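Local coordinates for protein glycosyltransferase (PDB 2IUY) that probably transfers a sugar from a nucleotide-activated donor as a retaining family GT4 glycosyltransferase involved in avilamycin A biosynthesis, and binds UDP, at residues 41-46 and 327-332; 85-90 and 334-339. One frame throughout, in Å; residues are numbered along the deposited sequence.

Contact 1 of 2, residues 41-46 and 327-332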
loop_
_atom_site.group_PDB
_atom_site.type_symbol
_atom_site.label_atom_id
_atom_site.label_comp_id
_atom_site.label_asym_id
_atom_site.label_seq_id
_atom_site.Cartn_x
_atom_site.Cartn_y
_atom_site.Cartn_z
ATOM N N ASP A 41 5.320 -7.800 -10.436
ATOM C CA ASP A 41 6.020 -7.251 -11.607
ATOM C C ASP A 41 7.517 -7.372 -11.371
ATOM O O ASP A 41 8.263 -7.759 -12.262
ATOM C CB ASP A 41 5.701 -5.766 -11.782
ATOM C CG ASP A 41 4.307 -5.513 -12.305
ATOM O OD1 ASP A 41 3.551 -6.485 -12.560
ATOM O OD2 ASP A 41 3.975 -4.310 -12.440
ATOM N N GLY A 42 7.962 -7.021 -10.168
ATOM C CA GLY A 42 9.405 -7.183 -9.787
ATOM C C GLY A 42 9.919 -8.618 -9.954
ATOM O O GLY A 42 10.959 -8.836 -10.602
ATOM N N LEU A 43 9.194 -9.578 -9.368
ATOM C CA LEU A 43 9.547 -10.989 -9.363
ATOM C C LEU A 43 9.621 -11.561 -10.791
ATOM O O LEU A 43 10.519 -12.283 -11.086
ATOM C CB LEU A 43 8.523 -11.792 -8.535
ATOM C CG LEU A 43 8.582 -11.519 -7.019
ATOM C CD1 LEU A 43 7.413 -12.130 -6.334
ATOM C CD2 LEU A 43 9.976 -12.026 -6.439
ATOM N N LEU A 44 8.622 -11.245 -11.623
ATOM C CA LEU A 44 8.573 -11.608 -13.016
ATOM C C LEU A 44 9.726 -10.984 -13.799
ATOM O O LEU A 44 10.300 -11.637 -14.669
ATOM C CB LEU A 44 7.213 -11.194 -13.613
ATOM C CG LEU A 44 5.950 -11.948 -13.125
ATOM C CD1 LEU A 44 4.669 -11.241 -13.671
ATOM C CD2 LEU A 44 6.004 -13.467 -13.502
ATOM N N GLU A 45 10.059 -9.715 -13.524
ATOM C CA GLU A 45 11.152 -9.055 -14.232
ATOM C C GLU A 45 12.470 -9.725 -13.874
ATOM O O GLU A 45 13.407 -9.784 -14.698
ATOM C CB GLU A 45 11.238 -7.575 -13.860
ATOM C CG GLU A 45 11.605 -6.651 -15.027
ATOM C CD GLU A 45 11.176 -5.205 -14.763
ATOM O OE1 GLU A 45 9.951 -4.923 -14.733
ATOM O OE2 GLU A 45 12.061 -4.343 -14.605
ATOM N N LEU A 46 12.559 -10.201 -12.640
ATOM C CA LEU A 46 13.746 -10.961 -12.189
ATOM C C LEU A 46 13.860 -12.371 -12.728
ATOM O O LEU A 46 14.866 -13.014 -12.477
ATOM C CB LEU A 46 13.817 -11.017 -10.661
ATOM C CG LEU A 46 14.067 -9.676 -9.984
ATOM C CD1 LEU A 46 13.681 -9.735 -8.535
ATOM C CD2 LEU A 46 15.536 -9.157 -10.189
ATOM N N ARG A 327 15.053 -7.927 -2.726
ATOM C CA ARG A 327 15.037 -8.059 -1.269
ATOM C C ARG A 327 14.184 -9.215 -0.751
ATOM O O ARG A 327 14.635 -9.988 0.103
ATOM C CB ARG A 327 14.678 -6.716 -0.573
ATOM C CG ARG A 327 15.868 -5.769 -0.656
ATOM C CD ARG A 327 15.469 -4.385 -0.322
ATOM N NE ARG A 327 15.115 -4.233 1.104
ATOM C CZ ARG A 327 14.884 -3.045 1.665
ATOM N NH1 ARG A 327 14.995 -1.927 0.923
ATOM N NH2 ARG A 327 14.578 -2.972 2.958
ATOM N N TYR A 328 12.981 -9.346 -1.267
ATOM C CA TYR A 328 12.198 -10.546 -0.958
ATOM C C TYR A 328 12.829 -11.889 -1.345
ATOM O O TYR A 328 12.812 -12.799 -0.542
ATOM C CB TYR A 328 10.790 -10.447 -1.547
ATOM C CG TYR A 328 9.901 -9.605 -0.699
ATOM C CD1 TYR A 328 9.546 -10.037 0.577
ATOM C CD2 TYR A 328 9.417 -8.362 -1.156
ATOM C CE1 TYR A 328 8.688 -9.292 1.371
ATOM C CE2 TYR A 328 8.576 -7.592 -0.364
ATOM C CZ TYR A 328 8.212 -8.086 0.897
ATOM O OH TYR A 328 7.409 -7.370 1.720
ATOM N N VAL A 329 13.384 -11.988 -2.565
ATOM C CA VAL A 329 14.055 -13.207 -3.009
ATOM C C VAL A 329 15.176 -13.585 -2.057
ATOM O O VAL A 329 15.345 -14.766 -1.732
ATOM C CB VAL A 329 14.564 -13.068 -4.475
ATOM C CG1 VAL A 329 15.422 -14.293 -4.913
ATOM C CG2 VAL A 329 13.374 -12.875 -5.443
ATOM N N GLU A 330 15.935 -12.596 -1.603
ATOM C CA GLU A 330 16.984 -12.829 -0.609
ATOM C C GLU A 330 16.391 -13.518 0.621
ATOM O O GLU A 330 16.986 -14.461 1.113
ATOM C CB GLU A 330 17.716 -11.502 -0.242
ATOM C CG GLU A 330 18.911 -11.660 0.731
ATOM C CD GLU A 330 19.451 -10.335 1.300
ATOM O OE1 GLU A 330 18.839 -9.243 1.071
ATOM O OE2 GLU A 330 20.504 -10.398 2.001
ATOM N N GLN A 331 15.224 -13.058 1.100
ATOM C CA GLN A 331 14.499 -13.707 2.220
ATOM C C GLN A 331 13.909 -15.068 1.858
ATOM O O GLN A 331 13.932 -15.963 2.652
ATOM C CB GLN A 331 13.398 -12.789 2.807
ATOM C CG GLN A 331 13.903 -11.420 3.312
ATOM C CD GLN A 331 15.082 -11.567 4.294
ATOM O OE1 GLN A 331 15.088 -12.480 5.098
ATOM N NE2 GLN A 331 16.078 -10.685 4.203
ATOM N N TYR A 332 13.393 -15.234 0.660
ATOM C CA TYR A 332 13.005 -16.572 0.194
ATOM C C TYR A 332 14.163 -17.562 0.286
ATOM O O TYR A 332 13.983 -18.662 0.766
ATOM C CB TYR A 332 12.528 -16.567 -1.272
ATOM C CG TYR A 332 11.368 -15.633 -1.648
ATOM C CD1 TYR A 332 10.592 -14.952 -0.688
ATOM C CD2 TYR A 332 11.052 -15.436 -2.999
ATOM C CE1 TYR A 332 9.500 -14.107 -1.109
ATOM C CE2 TYR A 332 10.019 -14.618 -3.389
ATOM C CZ TYR A 332 9.245 -13.961 -2.449
ATOM O OH TYR A 332 8.225 -13.127 -2.941
#
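Leu43 sets both methyls against the opposing helix, CD2 meeting Val329 and Tyr332 and CD1 the end of Tyr332; this is the close-packed part of the contact. Its CD2 lies 3.6 Å from Val329 CG2, the two side chains running antiparallel as they pass. CD1 instead approaches the phenol end of Tyr332, 3.6 Å from OH, and CD2 stands 4.0 Å from Tyr332 CE2, meeting that ring obliquely. The CB of Leu43 does not aim at the opposing helix; with CG anti to its carbonyl carbon (chi1 -69°), the branched end swings closer. On the other helix, the turn that carries Tyr332 lies against one face of its own ring, with Val329 N 4.1 Å above the ring centre. The hydroxyl is hydrogen-bonded to His89 ND1, so the polar end beside Leu43 CD1 has a partner on strand 87-90.

In the GT-B fold the C-terminal helix crosses back onto the N-terminal Rossmann-like domain. Here helix 321-336 does so beside helix 31-45, the nearest CA atoms, those of Leu43 and Val329, being 8.1 Å apart; Val50 of strand 49-53 also touches Leu43.

At Leu46 the fit slackens. Partly exposed, it directs its CB at the other helix, yet its CD1 stops 4.4 Å from Val329 CG2, while its side chain also meets Ala325 and Val322, about one and two turns before Val329 on helix 321-336.

Contact 2 of 2, residues 85-90 and 334-339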
loop_
_atom_site.group_PDB
_atom_site.type_symbol
_atom_site.label_atom_id
_atom_site.label_comp_id
_atom_site.label_asym_id
_atom_site.label_seq_id
_atom_site.Cartn_x
_atom_site.Cartn_y
_atom_site.Cartn_z
ATOM N N VAL A 85 5.589 -25.511 -5.731
ATOM C CA VAL A 85 6.235 -24.173 -5.754
ATOM C C VAL A 85 7.335 -24.142 -4.733
ATOM O O VAL A 85 7.318 -24.944 -3.819
ATOM C CB VAL A 85 5.253 -23.010 -5.493
ATOM C CG1 VAL A 85 4.268 -22.835 -6.667
ATOM C CG2 VAL A 85 4.537 -23.154 -4.136
ATOM N N ASP A 86 8.288 -23.224 -4.853
ATOM C CA ASP A 86 9.360 -23.183 -3.880
ATOM C C ASP A 86 8.995 -22.377 -2.618
ATOM O O ASP A 86 9.534 -22.636 -1.532
ATOM C CB ASP A 86 10.625 -22.622 -4.497
ATOM C CG ASP A 86 11.085 -23.418 -5.721
ATOM O OD1 ASP A 86 11.477 -24.614 -5.577
ATOM O OD2 ASP A 86 10.968 -22.860 -6.836
ATOM N N VAL A 87 8.079 -21.423 -2.790
ATOM C CA VAL A 87 7.811 -20.368 -1.815
ATOM C C VAL A 87 6.335 -20.046 -1.887
ATOM O O VAL A 87 5.787 -19.841 -2.982
ATOM C CB VAL A 87 8.585 -19.021 -2.190
ATOM C CG1 VAL A 87 8.219 -17.865 -1.240
ATOM C CG2 VAL A 87 10.117 -19.220 -2.209
ATOM N N VAL A 88 5.699 -20.011 -0.721
ATOM C CA VAL A 88 4.374 -19.410 -0.565
ATOM C C VAL A 88 4.543 -18.109 0.195
ATOM O O VAL A 88 4.959 -18.115 1.319
ATOM C CB VAL A 88 3.392 -20.348 0.191
ATOM C CG1 VAL A 88 2.062 -19.649 0.535
ATOM C CG2 VAL A 88 3.129 -21.603 -0.659
ATOM N N HIS A 89 4.198 -17.003 -0.453
ATOM C CA HIS A 89 4.350 -15.671 0.085
ATOM C C HIS A 89 2.963 -15.070 0.285
ATOM O O HIS A 89 2.303 -14.653 -0.685
ATOM C CB HIS A 89 5.221 -14.846 -0.894
ATOM C CG HIS A 89 5.571 -13.477 -0.404
ATOM N ND1 HIS A 89 6.415 -12.641 -1.110
ATOM C CD2 HIS A 89 5.173 -12.777 0.688
ATOM C CE1 HIS A 89 6.560 -11.504 -0.444
ATOM N NE2 HIS A 89 5.805 -11.557 0.641
ATOM N N ASP A 90 2.537 -15.079 1.555
ATOM C CA ASP A 90 1.248 -14.665 2.016
ATOM C C ASP A 90 1.160 -13.153 2.222
ATOM O O ASP A 90 1.959 -12.551 2.921
ATOM C CB ASP A 90 0.828 -15.432 3.309
ATOM C CG ASP A 90 -0.639 -15.157 3.692
ATOM O OD1 ASP A 90 -1.460 -15.001 2.757
ATOM O OD2 ASP A 90 -0.973 -15.022 4.894
ATOM N N ARG A 334 16.865 -17.286 2.120
ATOM C CA ARG A 334 17.177 -17.440 3.557
ATOM C C ARG A 334 16.353 -18.582 4.152
ATOM O O ARG A 334 16.880 -19.471 4.803
ATOM C CB ARG A 334 16.899 -16.115 4.287
ATOM C CG ARG A 334 16.916 -16.205 5.833
ATOM C CD ARG A 334 16.735 -14.819 6.413
ATOM N NE ARG A 334 16.864 -14.691 7.871
ATOM C CZ ARG A 334 16.519 -13.568 8.504
ATOM N NH1 ARG A 334 16.005 -12.553 7.795
ATOM N NH2 ARG A 334 16.663 -13.451 9.812
ATOM N N LEU A 335 15.055 -18.572 3.872
ATOM C CA LEU A 335 14.155 -19.611 4.301
ATOM C C LEU A 335 14.430 -20.979 3.663
ATOM O O LEU A 335 14.387 -22.006 4.345
ATOM C CB LEU A 335 12.685 -19.157 4.074
ATOM C CG LEU A 335 12.168 -18.001 4.964
ATOM C CD1 LEU A 335 10.920 -17.398 4.350
ATOM C CD2 LEU A 335 11.883 -18.398 6.411
ATOM N N LEU A 336 14.687 -20.980 2.350
ATOM C CA LEU A 336 15.013 -22.195 1.647
ATOM C C LEU A 336 16.291 -22.877 2.195
ATOM O O LEU A 336 16.336 -24.111 2.236
ATOM C CB LEU A 336 15.025 -21.966 0.119
ATOM C CG LEU A 336 13.609 -21.707 -0.475
ATOM C CD1 LEU A 336 13.648 -21.122 -1.871
ATOM C CD2 LEU A 336 12.721 -23.015 -0.414
ATOM N N ALA A 337 17.277 -22.084 2.650
ATOM C CA ALA A 337 18.513 -22.615 3.251
ATOM C C ALA A 337 18.341 -23.109 4.669
ATOM O O ALA A 337 19.308 -23.580 5.265
ATOM C CB ALA A 337 19.659 -21.593 3.208
ATOM N N GLY A 338 17.127 -22.995 5.207
ATOM C CA GLY A 338 16.811 -23.522 6.513
ATOM C C GLY A 338 16.873 -22.568 7.687
ATOM O O GLY A 338 16.801 -23.016 8.835
ATOM N N ALA A 339 17.004 -21.270 7.423
ATOM C CA ALA A 339 17.012 -20.266 8.500
ATOM C C ALA A 339 15.589 -19.806 8.810
ATOM O O ALA A 339 14.707 -19.875 7.949
ATOM C CB ALA A 339 17.869 -19.077 8.120
#
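Leu336 reaches from the last turn of its helix to the backbone of Asp86 and the side chain of Val87. The shortest approach is of a methyl to a carbonyl, with Leu336 CD2 3.4 Å from Asp86 O, a van der Waals contact. The other methyl, CD1, lies 4.0 Å from Val87 CG2, the leucine and valine branches lying roughly perpendicular, and grazes the aliphatic base of the aspartate at 4.3 Å from Asp86 CB. Val87 holds CG1 anti to its backbone N (chi1 175°), which leaves CG2 anti to the carbonyl carbon as the methyl that meets the leucine.

The next shell fixes both partners. Asp86 OD2 accepts a hydrogen bond from Lys5 N, and backbone bonds tie Asp86 to Lys5 and Ala106 and Val87 to Ala7. Directly after Leu336 the helix closes in a Schellman motif: Gly338 N bonds Leu335 O at 3.0 Å and Ala339 N bonds Arg334 O at 3.2 Å. Gly338 adopts a positive phi of 96°, which turns the chain away from the helix axis. Farther out, Arg334 forms a salt bridge with Asp139, and Leu335 touches Trp341 in the C-terminal tail.

The end of helix 321-336 thus rests on the start of strand 87-90 and on its neighbour 106-111, where Ala106 meets Leu336 and Ile108 meets Leu335 and Val87.

The two contacts lie with centres 12 Å apart, in the same half of the molecule, and share helix 321-336: contact 1 uses its middle and contact 2 its final turn. Along the chain the segments alternate, 41-46, 85-90, 327-332, 334-339, so both N-terminal pieces precede both C-terminal ones. They are also joined by packing, with Tyr332 CB 3.7 Å from Val87 CG2 and Tyr328 CD1 3.5 Å from His89 CE1. The helix therefore attaches the C-terminal end of the chain to the N-terminal six-stranded parallel sheet and its helix 31-45, as expected for GT-B enzymes, away from the residues that bind UDP.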